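Glycoside hydrolase family 61 from Trichoderma reesei is probably a copper-dependent lytic polysaccharide monooxygenase that cleaves cellulose oxidatively. Local coordinates of one contact, PDB 5O2W (chain A, 2.00 Å), residues Asp92-Cys97 and Tyr153-Glu158, beside the matching contact of the related AA9 family lytic polysaccharide monooxygenase B from Heterobasidion irregulare, PDB 5NNS (chain B, 2.10 Å), residues Val87-Cys92 and Tyr149-Glu154. One frame, after least-squares fit of the local backbone (RMSD 0.46 Å); residues are numbered along the deposited sequences.

Structure 1 (5O2W).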
loop_
_atom_site.group_PDB
_atom_site.type_symbol
_atom_site.label_atom_id
_atom_site.label_comp_id
_atom_site.label_asym_id
_atom_site.label_seq_id
_atom_site.Cartn_x
_atom_site.Cartn_y
_atom_site.Cartn_z
ATOM N N ASP A 92 -4.211 1.371 3.046
ATOM C CA ASP A 92 -2.947 0.954 3.691
ATOM C C ASP A 92 -3.213 0.032 4.877
ATOM O O ASP A 92 -4.181 0.218 5.634
ATOM C CB ASP A 92 -2.129 2.128 4.239
ATOM C CG ASP A 92 -1.619 3.053 3.168
ATOM O OD1 ASP A 92 -0.520 2.824 2.595
ATOM O OD2 ASP A 92 -2.300 4.069 2.941
ATOM N N TYR A 93 -2.303 -0.916 5.054
ATOM C CA TYR A 93 -2.408 -1.947 6.052
ATOM C C TYR A 93 -1.060 -2.164 6.706
ATOM O O TYR A 93 0.001 -1.961 6.089
ATOM C CB TYR A 93 -2.788 -3.307 5.461
ATOM C CG TYR A 93 -4.072 -3.403 4.719
ATOM C CD1 TYR A 93 -4.146 -3.010 3.389
ATOM C CD2 TYR A 93 -5.205 -3.920 5.324
ATOM C CE1 TYR A 93 -5.325 -3.117 2.671
ATOM C CE2 TYR A 93 -6.399 -4.043 4.620
ATOM C CZ TYR A 93 -6.462 -3.659 3.291
ATOM O OH TYR A 93 -7.622 -3.768 2.580
ATOM N N LEU A 94 -1.102 -2.583 7.969
ATOM C CA LEU A 94 0.061 -3.177 8.617
ATOM C C LEU A 94 -0.213 -4.663 8.971
ATOM O O LEU A 94 -1.376 -5.052 9.188
ATOM C CB LEU A 94 0.428 -2.417 9.896
ATOM C CG LEU A 94 0.804 -0.978 9.723
ATOM C CD1 LEU A 94 0.913 -0.326 11.107
ATOM C CD2 LEU A 94 2.115 -0.823 8.970
ATOM N N ALA A 95 0.851 -5.474 8.986
ATOM C CA ALA A 95 0.821 -6.839 9.554
ATOM C C ALA A 95 2.034 -7.100 10.440
ATOM O O ALA A 95 3.157 -6.900 10.013
ATOM C CB ALA A 95 0.803 -7.870 8.473
ATOM N N ASN A 96 1.797 -7.535 11.665
ATOM C CA ASN A 96 2.886 -7.844 12.566
ATOM C C ASN A 96 3.637 -9.050 12.006
ATOM O O ASN A 96 3.017 -10.037 11.573
ATOM C CB ASN A 96 2.368 -8.120 13.970
ATOM C CG ASN A 96 3.447 -8.062 15.036
ATOM O OD1 ASN A 96 4.559 -8.508 14.851
ATOM N ND2 ASN A 96 3.083 -7.521 16.202
ATOM N N CYS A 97 4.956 -8.930 11.974
ATOM C CA CYS A 97 5.821 -9.990 11.465
ATOM C C CYS A 97 6.153 -11.064 12.524
ATOM O O CYS A 97 6.755 -12.081 12.189
ATOM C CB CYS A 97 7.110 -9.366 10.880
ATOM S SG CYS A 97 6.853 -8.367 9.386
ATOM N N TYR A 153 6.753 -4.885 11.298
ATOM C CA TYR A 153 5.540 -4.937 10.506
ATOM C C TYR A 153 5.826 -4.737 9.020
ATOM O O TYR A 153 6.697 -3.919 8.615
ATOM C CB TYR A 153 4.577 -3.818 10.897
ATOM C CG TYR A 153 4.113 -3.749 12.361
ATOM C CD1 TYR A 153 4.871 -3.092 13.331
ATOM C CD2 TYR A 153 2.893 -4.297 12.747
ATOM C CE1 TYR A 153 4.447 -3.019 14.653
ATOM C CE2 TYR A 153 2.453 -4.237 14.070
ATOM C CZ TYR A 153 3.208 -3.564 15.015
ATOM O OH TYR A 153 2.769 -3.486 16.313
ATOM N N VAL A 154 5.034 -5.445 8.208
ATOM C CA VAL A 154 4.925 -5.153 6.821
ATOM C C VAL A 154 3.848 -4.068 6.653
ATOM O O VAL A 154 2.713 -4.225 7.140
ATOM C CB VAL A 154 4.552 -6.388 5.982
ATOM C CG1 VAL A 154 4.328 -5.966 4.529
ATOM C CG2 VAL A 154 5.641 -7.456 6.035
ATOM N N LEU A 155 4.232 -2.993 5.958
ATOM C CA LEU A 155 3.324 -1.931 5.487
ATOM C C LEU A 155 2.988 -2.197 4.015
ATOM O O LEU A 155 3.887 -2.149 3.135
ATOM C CB LEU A 155 4.028 -0.599 5.619
ATOM C CG LEU A 155 3.357 0.647 5.034
ATOM C CD1 LEU A 155 1.943 0.774 5.540
ATOM C CD2 LEU A 155 4.178 1.850 5.400
ATOM N N ARG A 156 1.708 -2.531 3.787
ATOM C CA ARG A 156 1.126 -2.880 2.511
ATOM C C ARG A 156 0.234 -1.715 2.032
ATOM O O ARG A 156 -0.878 -1.524 2.544
ATOM C CB ARG A 156 0.326 -4.183 2.641
ATOM C CG ARG A 156 -0.167 -4.743 1.290
ATOM C CD ARG A 156 -1.233 -5.811 1.470
ATOM N NE ARG A 156 -1.742 -6.255 0.154
ATOM C CZ ARG A 156 -2.846 -5.838 -0.420
ATOM N NH1 ARG A 156 -3.614 -4.963 0.184
ATOM N NH2 ARG A 156 -3.186 -6.297 -1.609
ATOM N N HIS A 157 0.767 -0.919 1.099
ATOM C CA HIS A 157 0.094 0.232 0.479
ATOM C C HIS A 157 -0.460 -0.208 -0.857
ATOM O O HIS A 157 0.205 -0.964 -1.580
ATOM C CB HIS A 157 1.130 1.375 0.280
ATOM C CG HIS A 157 0.620 2.561 -0.496
ATOM N ND1 HIS A 157 -0.243 3.486 0.040
ATOM C CD2 HIS A 157 0.917 3.011 -1.736
ATOM C CE1 HIS A 157 -0.516 4.417 -0.847
ATOM N NE2 HIS A 157 0.187 4.156 -1.931
ATOM N N GLU A 158 -1.655 0.259 -1.208
ATOM C CA GLU A 158 -2.322 -0.212 -2.408
ATOM C C GLU A 158 -3.262 0.814 -3.045
ATOM O O GLU A 158 -4.008 1.527 -2.353
ATOM C CB GLU A 158 -3.093 -1.515 -2.070
ATOM C CG GLU A 158 -3.749 -2.284 -3.228
ATOM C CD GLU A 158 -4.647 -3.389 -2.727
ATOM O OE1 GLU A 158 -5.224 -3.203 -1.622
ATOM O OE2 GLU A 158 -4.707 -4.498 -3.355
#

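Structure 2 (5NNS).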
loop_
_atom_site.group_PDB
_atom_site.type_symbol
_atom_site.label_atom_id
_atom_site.label_comp_id
_atom_site.label_asym_id
_atom_site.label_seq_id
_atom_site.Cartn_x
_atom_site.Cartn_y
_atom_site.Cartn_z
ATOM N N VAL B 87 -4.206 1.432 3.018
ATOM C CA VAL B 87 -2.928 1.201 3.678
ATOM C C VAL B 87 -3.148 0.179 4.791
ATOM O O VAL B 87 -3.987 0.374 5.667
ATOM C CB VAL B 87 -2.316 2.509 4.209
ATOM C CG1 VAL B 87 -0.889 2.280 4.697
ATOM C CG2 VAL B 87 -2.340 3.575 3.116
ATOM N N TYR B 88 -2.419 -0.931 4.710
ATOM C CA TYR B 88 -2.491 -2.016 5.681
ATOM C C TYR B 88 -1.164 -2.131 6.421
ATOM O O TYR B 88 -0.113 -1.689 5.929
ATOM C CB TYR B 88 -2.741 -3.361 4.984
ATOM C CG TYR B 88 -4.140 -3.629 4.470
ATOM C CD1 TYR B 88 -4.581 -3.086 3.261
ATOM C CD2 TYR B 88 -5.014 -4.475 5.164
ATOM C CE1 TYR B 88 -5.853 -3.355 2.772
ATOM C CE2 TYR B 88 -6.291 -4.750 4.680
ATOM C CZ TYR B 88 -6.703 -4.188 3.484
ATOM O OH TYR B 88 -7.964 -4.455 3.000
ATOM N N MET B 89 -1.220 -2.751 7.596
ATOM C CA MET B 89 -0.028 -3.262 8.259
ATOM C C MET B 89 -0.268 -4.672 8.796
ATOM O O MET B 89 -1.410 -5.109 8.952
ATOM C CB MET B 89 0.388 -2.351 9.406
ATOM C CG MET B 89 0.839 -0.962 8.998
ATOM S SD MET B 89 1.132 -0.005 10.495
ATOM C CE MET B 89 2.730 -0.645 10.991
ATOM N N ALA B 90 0.829 -5.366 9.076
ATOM C CA ALA B 90 0.790 -6.701 9.659
ATOM C C ALA B 90 2.032 -6.929 10.489
ATOM O O ALA B 90 3.131 -6.625 10.041
ATOM C CB ALA B 90 0.714 -7.752 8.562
ATOM N N ASN B 91 1.849 -7.483 11.686
ATOM C CA ASN B 91 2.960 -7.932 12.524
ATOM C C ASN B 91 3.601 -9.144 11.855
ATOM O O ASN B 91 2.907 -10.076 11.463
ATOM C CB ASN B 91 2.458 -8.303 13.927
ATOM C CG ASN B 91 3.563 -8.301 14.971
ATOM O OD1 ASN B 91 4.619 -8.916 14.788
ATOM N ND2 ASN B 91 3.318 -7.611 16.081
ATOM N N CYS B 92 4.923 -9.119 11.716
ATOM C CA CYS B 92 5.665 -10.234 11.120
ATOM C C CYS B 92 5.830 -11.431 12.071
ATOM O O CYS B 92 6.157 -12.532 11.621
ATOM C CB CYS B 92 7.036 -9.757 10.627
ATOM S SG CYS B 92 6.940 -8.560 9.274
ATOM N N TYR B 149 6.943 -5.101 11.556
ATOM C CA TYR B 149 5.713 -5.005 10.767
ATOM C C TYR B 149 5.994 -4.831 9.280
ATOM O O TYR B 149 6.976 -4.181 8.898
ATOM C CB TYR B 149 4.886 -3.794 11.205
ATOM C CG TYR B 149 4.304 -3.865 12.586
ATOM C CD1 TYR B 149 5.057 -3.493 13.696
ATOM C CD2 TYR B 149 2.981 -4.272 12.791
ATOM C CE1 TYR B 149 4.524 -3.537 14.973
ATOM C CE2 TYR B 149 2.435 -4.323 14.067
ATOM C CZ TYR B 149 3.211 -3.952 15.156
ATOM O OH TYR B 149 2.678 -3.996 16.421
ATOM N N ILE B 150 5.116 -5.392 8.447
ATOM C CA ILE B 150 5.026 -4.984 7.048
ATOM C C ILE B 150 4.097 -3.770 6.964
ATOM O O ILE B 150 3.088 -3.721 7.665
ATOM C CB ILE B 150 4.449 -6.094 6.147
ATOM C CG1 ILE B 150 5.309 -7.363 6.206
ATOM C CG2 ILE B 150 4.318 -5.603 4.707
ATOM C CD1 ILE B 150 6.748 -7.189 5.753
ATOM N N LEU B 151 4.454 -2.805 6.118
ATOM C CA LEU B 151 3.591 -1.681 5.759
ATOM C C LEU B 151 3.207 -1.866 4.302
ATOM O O LEU B 151 4.084 -1.898 3.432
ATOM C CB LEU B 151 4.329 -0.350 5.920
ATOM C CG LEU B 151 3.593 0.923 5.470
ATOM C CD1 LEU B 151 2.396 1.174 6.371
ATOM C CD2 LEU B 151 4.529 2.126 5.459
ATOM N N ARG B 152 1.904 -1.947 4.043
ATOM C CA ARG B 152 1.374 -2.366 2.754
ATOM C C ARG B 152 0.498 -1.266 2.153
ATOM O O ARG B 152 -0.472 -0.842 2.787
ATOM C CB ARG B 152 0.569 -3.660 2.941
ATOM C CG ARG B 152 -0.342 -4.040 1.777
ATOM C CD ARG B 152 -0.942 -5.417 1.963
ATOM N NE ARG B 152 -1.435 -5.969 0.702
ATOM C CZ ARG B 152 -2.649 -5.767 0.187
ATOM N NH1 ARG B 152 -3.549 -5.008 0.807
ATOM N NH2 ARG B 152 -2.965 -6.341 -0.969
ATOM N N HIS B 153 0.833 -0.822 0.937
ATOM C CA HIS B 153 -0.000 0.134 0.187
ATOM C C HIS B 153 -0.684 -0.585 -0.960
ATOM O O HIS B 153 -0.060 -1.406 -1.632
ATOM C CB HIS B 153 0.831 1.296 -0.355
ATOM C CG HIS B 153 1.357 2.198 0.712
ATOM N ND1 HIS B 153 2.471 1.891 1.458
ATOM C CD2 HIS B 153 0.909 3.390 1.176
ATOM C CE1 HIS B 153 2.691 2.856 2.335
ATOM N NE2 HIS B 153 1.762 3.782 2.180
ATOM N N GLU B 154 -1.957 -0.257 -1.185
ATOM C CA GLU B 154 -2.759 -0.912 -2.199
ATOM C C GLU B 154 -3.663 0.069 -2.929
ATOM O O GLU B 154 -4.351 0.892 -2.304
ATOM C CB GLU B 154 -3.605 -2.017 -1.579
ATOM C CG GLU B 154 -4.333 -2.873 -2.603
ATOM C CD GLU B 154 -5.021 -4.072 -1.990
ATOM O OE1 GLU B 154 -5.568 -3.958 -0.868
ATOM O OE2 GLU B 154 -4.999 -5.149 -2.624
HETATM O O HOH W 1 0.667 -6.086 16.779
#

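Structure 1 (5O2W)
His157 gives its ND1 hydrogen to OD1 of Asp92, 2.7 Å away, in a non-hydrogen-bonded antiparallel pair. OD1 lies close to the imidazole plane and is met on its syn side, though the donor stands well out of the carboxylate plane (32°); the N-H...O angle is 149°. With CG anti to the backbone N (chi1 173°), the ring lies alongside Asp92; NE2 is hydrogen-bonded to NE1 of Trp79, and Phe77 stacks on the ring. This buried histidine-carboxylate bond links neighbouring strands 90-96 and 151-161 of the AA9 beta-sandwich, on the side facing strand 74-80. On the same face, CD2 of Leu94 packs 3.8 Å from CD1 of Leu155, and CB of Leu94 lies 4.2 Å from CD2 of Tyr153. On the other face, CG2 of Val154 rests 3.7 Å from SG of Cys97, which is disulfide-bonded to Cys101. Paired backbone bonds flank these contacts, Ala95 N reaching Val154 O at 2.9 Å. Arg156, fixed by the carbonyls of Ile54 and Ile55, forms a salt bridge to Glu158, whose OE1 also bonds to OH of Tyr199.

Structure 2 (5NNS)
Val87 packs against His153 through both methyl groups. CG1 stands over one imidazole face in a CH-pi contact, 4.2 Å from the ring centroid and 21° off its normal, while CG2 approaches CD2 of the ring at 3.8 Å. The histidine's CG is anti to its carbonyl carbon (chi1 -68°), which turns one ring face to CG1 of Val87 and places CE1 of His153 3.7 Å from CD2 of Leu151; Ala73 of strand 70-75 also touches this side chain. On the same face, CG of Met89 packs 3.7 Å from CD1 of Leu151, and the bend at chi3 (78°) carries CE of Met89 to 3.8 Å from CB of Tyr149. On the other face, CG1 of Ile150 rests 3.7 Å from SG of Cys92, which is disulfide-bonded to Cys96. Paired backbone bonds flank these contacts, Ala90 N reaching Ile150 O at 3.1 Å. Arg152, fixed by the carbonyls of Ile47 and Ser48, forms a salt bridge to Glu154, whose OE1 also bonds to OH of Tyr195.

What differs
One exchange is accompanied by a turned ring. Where Asp92(A) becomes Val87(B), the CB atoms coincide and CG of Asp92(A) lies 0.9 Å apart from CG2 of Val87(B), but OD1 of Asp92(A) has no counterpart, nor has CG1 of Val87(B) one in Asp92(A). The 2.7 Å hydrogen bond from ND1 of His157(A) to OD1 of Asp92(A) goes, since the side chain of Val87(B) has no polar atom to accept it. The histidine rotates about chi1, from 173° in His157(A) to -68° in His153(B), vacating the places of ND1, CD2, CE1 and NE2. CD2 of His153(B) now stands 2.1 Å apart from the place of OD1 after superposition, and CE1 of His153(B) gains a 3.7 Å contact with CD2 of Leu151(B). His153(B) and Val87(B) still touch, as His157(A) and Asp92(A) do; loss of the acceptor may contribute to the turn.

From Leu94(A) to Met89(B), the two CG atoms lie 0.7 Å apart, as do CD1 of Leu94(A) and SD of Met89(B). CE of Met89(B) is the added atom, and contacts with Tyr153(A) / Tyr149(B) and Leu155(A) / Leu151(B) are kept.

From Val154(A) to Ile150(B), CG2 of Val154(A) matches CG1 of Ile150(B), and CG1 of Val154(A) matches CG2 of Ile150(B), each pair 0.4 Å apart. Touches on Cys97(A) and Cys92(B), which keep their places, survive this exchange. At the segment end, the CA atoms of Glu158(A) and Glu154(B) stand 0.9 Å apart.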